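Local coordinates for protein monalysin (Pseudomonas entomophila, PDB 4MKO) that forms beta-barrel pores in host membranes as an aerolysin-like toxin, lysing cells and damaging the intestine of Drosophila, at residues P26-W31 with T197-D202. Residues are numbered along the deposited sequence; the frame is centred on the assembly and turned at random.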
ATOM      1  N   PRO A  26      -9.463 -15.985  -8.855  1.00 14.60           N
ATOM      2  CA  PRO A  26      -9.323 -15.140  -7.650  1.00 14.25           C
ATOM      3  C   PRO A  26      -8.120 -14.202  -7.741  1.00 17.08           C
ATOM      4  O   PRO A  26      -7.079 -14.582  -8.273  1.00 17.59           O
ATOM      5  CB  PRO A  26      -9.115 -16.161  -6.521  1.00 16.20           C
ATOM      6  CG  PRO A  26      -9.673 -17.440  -7.042  1.00 21.13           C
ATOM      7  CD  PRO A  26      -9.312 -17.419  -8.495  1.00 16.68           C
ATOM      8  N   LYS A  27      -8.270 -12.980  -7.224  1.00 12.78           N
ATOM      9  CA  LYS A  27      -7.221 -11.955  -7.289  1.00 12.39           C
ATOM     10  C   LYS A  27      -6.731 -11.602  -5.890  1.00 16.42           C
ATOM     11  O   LYS A  27      -7.539 -11.537  -4.960  1.00 18.88           O
ATOM     12  CB  LYS A  27      -7.751 -10.696  -8.015  1.00 13.99           C
ATOM     13  CG  LYS A  27      -8.292 -10.927  -9.450  1.00 16.99           C
ATOM     14  CD  LYS A  27      -7.319 -11.691 -10.372  1.00 20.68           C
ATOM     15  CE  LYS A  27      -7.846 -11.849 -11.777  1.00 24.57           C
ATOM     16  NZ  LYS A  27      -7.575 -10.629 -12.582  1.00 32.92           N
ATOM     17  N   GLN A  28      -5.409 -11.426  -5.723  1.00 11.16           N
ATOM     18  CA  GLN A  28      -4.834 -11.073  -4.414  1.00  9.78           C
ATOM     19  C   GLN A  28      -4.175  -9.693  -4.463  1.00 12.74           C
ATOM     20  O   GLN A  28      -4.212  -8.958  -3.484  1.00 12.85           O
ATOM     21  CB  GLN A  28      -3.753 -12.087  -4.003  1.00 11.01           C
ATOM     22  CG  GLN A  28      -4.274 -13.430  -3.509  1.00 20.74           C
ATOM     23  CD  GLN A  28      -3.113 -14.349  -3.249  1.00 28.42           C
ATOM     24  OE1 GLN A  28      -2.312 -14.651  -4.147  1.00 21.85           O
ATOM     25  NE2 GLN A  28      -2.976 -14.792  -2.010  1.00 22.84           N
ATOM     26  N   GLY A  29      -3.496  -9.396  -5.564  1.00  9.86           N
ATOM     27  CA  GLY A  29      -2.758  -8.143  -5.659  1.00  9.72           C
ATOM     28  C   GLY A  29      -1.955  -7.996  -6.930  1.00 10.99           C
ATOM     29  O   GLY A  29      -1.890  -8.907  -7.762  1.00  8.92           O
ATOM     30  N   CYS A  30      -1.396  -6.801  -7.112  1.00  7.76           N
ATOM     31  CA  CYS A  30      -0.640  -6.502  -8.309  1.00  8.20           C
ATOM     32  C   CYS A  30       0.506  -5.550  -7.998  1.00 10.04           C
ATOM     33  O   CYS A  30       0.432  -4.781  -7.031  1.00  8.54           O
ATOM     34  CB  CYS A  30      -1.557  -5.956  -9.407  1.00  9.13           C
ATOM     35  SG  CYS A  30      -2.392  -4.389  -9.007  1.00 13.64           S
ATOM     36  N   TRP A  31       1.572  -5.627  -8.804  1.00  6.79           N
ATOM     37  CA  TRP A  31       2.665  -4.654  -8.752  1.00  6.04           C
ATOM     38  C   TRP A  31       2.084  -3.405  -9.396  1.00  9.16           C
ATOM     39  O   TRP A  31       1.246  -3.499 -10.301  1.00 10.30           O
ATOM     40  CB  TRP A  31       3.866  -5.147  -9.561  1.00  5.84           C
ATOM     41  CG  TRP A  31       4.533  -6.342  -8.951  1.00  7.19           C
ATOM     42  CD1 TRP A  31       4.258  -7.655  -9.207  1.00 10.10           C
ATOM     43  CD2 TRP A  31       5.546  -6.333  -7.937  1.00  6.76           C
ATOM     44  NE1 TRP A  31       5.103  -8.462  -8.484  1.00  9.19           N
ATOM     45  CE2 TRP A  31       5.884  -7.679  -7.670  1.00 10.74           C
ATOM     46  CE3 TRP A  31       6.211  -5.312  -7.227  1.00  7.97           C
ATOM     47  CZ2 TRP A  31       6.860  -8.036  -6.727  1.00  9.55           C
ATOM     48  CZ3 TRP A  31       7.192  -5.666  -6.301  1.00  8.66           C
ATOM     49  CH2 TRP A  31       7.507  -7.013  -6.056  1.00  9.39           C
ATOM     50  N   THR A 197      -6.796 -17.201   0.279  1.00 20.90           N
ATOM     51  CA  THR A 197      -6.259 -16.534   1.461  1.00 20.23           C
ATOM     52  C   THR A 197      -5.581 -15.224   1.043  1.00 21.20           C
ATOM     53  O   THR A 197      -4.717 -15.241   0.158  1.00 19.34           O
ATOM     54  CB  THR A 197      -5.380 -17.474   2.285  1.00 28.12           C
ATOM     55  OG1 THR A 197      -6.160 -18.637   2.581  1.00 28.03           O
ATOM     56  CG2 THR A 197      -4.911 -16.833   3.597  1.00 26.63           C
ATOM     57  N   PRO A 198      -6.025 -14.074   1.590  1.00 16.57           N
ATOM     58  CA  PRO A 198      -5.412 -12.810   1.170  1.00 15.88           C
ATOM     59  C   PRO A 198      -4.000 -12.650   1.705  1.00 15.40           C
ATOM     60  O   PRO A 198      -3.573 -13.314   2.654  1.00 14.45           O
ATOM     61  CB  PRO A 198      -6.356 -11.742   1.746  1.00 17.95           C
ATOM     62  CG  PRO A 198      -6.928 -12.385   2.968  1.00 22.42           C
ATOM     63  CD  PRO A 198      -7.075 -13.851   2.614  1.00 18.33           C
ATOM     64  N   LEU A 199      -3.268 -11.770   1.054  1.00 11.30           N
ATOM     65  CA  LEU A 199      -1.939 -11.404   1.497  1.00 10.57           C
ATOM     66  C   LEU A 199      -2.095 -10.527   2.735  1.00 14.61           C
ATOM     67  O   LEU A 199      -3.139  -9.886   2.914  1.00 14.36           O
ATOM     68  CB  LEU A 199      -1.241 -10.600   0.389  1.00 10.26           C
ATOM     69  CG  LEU A 199      -0.971 -11.353  -0.924  1.00 13.39           C
ATOM     70  CD1 LEU A 199      -0.516 -10.401  -2.013  1.00 13.26           C
ATOM     71  CD2 LEU A 199       0.068 -12.460  -0.723  1.00 13.59           C
ATOM     72  N   ASP A 200      -1.072 -10.509   3.595  1.00 11.26           N
ATOM     73  CA  ASP A 200      -1.045  -9.645   4.762  1.00 10.67           C
ATOM     74  C   ASP A 200       0.220  -8.772   4.698  1.00 12.37           C
ATOM     75  O   ASP A 200       1.074  -8.975   3.830  1.00 10.19           O
ATOM     76  CB  ASP A 200      -1.173 -10.432   6.079  1.00 12.49           C
ATOM     77  CG  ASP A 200      -0.095 -11.462   6.349  1.00 19.64           C
ATOM     78  OD1 ASP A 200       1.050 -11.273   5.874  1.00 18.21           O
ATOM     79  OD2 ASP A 200      -0.379 -12.436   7.079  1.00 27.78           O
ATOM     80  N   TRP A 201       0.322  -7.796   5.600  1.00  9.68           N
ATOM     81  CA  TRP A 201       1.408  -6.830   5.599  1.00  7.84           C
ATOM     82  C   TRP A 201       2.801  -7.452   5.762  1.00  9.75           C
ATOM     83  O   TRP A 201       3.724  -7.034   5.070  1.00  7.76           O
ATOM     84  CB  TRP A 201       1.132  -5.758   6.646  1.00  6.68           C
ATOM     85  CG  TRP A 201       2.095  -4.611   6.659  1.00  6.51           C
ATOM     86  CD1 TRP A 201       2.665  -4.048   7.759  1.00  8.74           C
ATOM     87  CD2 TRP A 201       2.569  -3.861   5.528  1.00  5.30           C
ATOM     88  NE1 TRP A 201       3.456  -2.983   7.391  1.00  8.01           N
ATOM     89  CE2 TRP A 201       3.392  -2.827   6.029  1.00  8.35           C
ATOM     90  CE3 TRP A 201       2.313  -3.915   4.137  1.00  6.07           C
ATOM     91  CZ2 TRP A 201       4.037  -1.913   5.198  1.00  6.71           C
ATOM     92  CZ3 TRP A 201       2.937  -2.991   3.311  1.00  6.95           C
ATOM     93  CH2 TRP A 201       3.826  -2.032   3.837  1.00  7.54           C
ATOM     94  N   ASP A 202       2.952  -8.434   6.670  1.00  9.58           N
ATOM     95  CA  ASP A 202       4.222  -9.140   6.898  1.00  9.62           C
ATOM     96  C   ASP A 202       4.695  -9.819   5.607  1.00 10.67           C
ATOM     97  O   ASP A 202       5.848  -9.623   5.193  1.00  9.80           O
ATOM     98  CB  ASP A 202       4.060 -10.162   8.041  1.00 12.18           C
ATOM     99  CG  ASP A 202       5.372 -10.751   8.507  1.00 29.91           C
ATOM    100  OD1 ASP A 202       5.789 -11.794   7.946  1.00 32.59           O
ATOM    101  OD2 ASP A 202       5.987 -10.171   9.426  1.00 36.07           O
TER
HETATM  102  O   HOH W   1      -4.700 -10.247  -0.935  1.00 16.09           O
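Gln28 reaches across to the backbone of Thr197 with its terminal amide, making the one direct hydrogen bond between residues 26-31 and 197-202. Gln28 NE2 donates to Thr197 O over 2.8 Å; the N-H bends away from the straight line, at 143°, although the donor approaches almost head-on to the carbonyl, with a C=O...N angle of 169°. Thr197 O also lies somewhat off the plane of the amide, 18° out of it. The reach comes from a side chain that runs extended beyond CG, which carries the amide across to residues 197-202. At the other branch of that amide, OE1 is bonded to the hydroxyl of Tyr7, so the two ends together fix which way the group is turned.

A water adds a second polar link at the same residue. It donates to Gln28 O and accepts from Leu199 N, each at 2.9 Å, so that side chain and main chain of Gln28 engage Thr197 O and Leu199 N, the two polar groups that flank Pro198.

The nonpolar part of the contact belongs to Leu199, whose isobutyl group lies alongside the Gln28 chain. Its CD1 comes within 4.2 Å of Gln28 CB, while CD2 makes a van der Waals contact with the amide end, 4.0 Å from Gln28 NE2. Leu199 also rests on Phe56 and Tyr58 of strand 46-67, the strand whose Leu59 shares a backbone hydrogen bond with Gln28.

The contact thus joins the start of strand 29-43, where Cys30 SG, two residues on, is a ligand of a mercury ion, to the loop leading into helix 201-211. Asp200 serves as N-cap of that helix. This is a glutamine-to-backbone and water-mediated tie between the residue just ahead of strand 29-43 and the loop before helix 201-211, within the aerolysin-like fold.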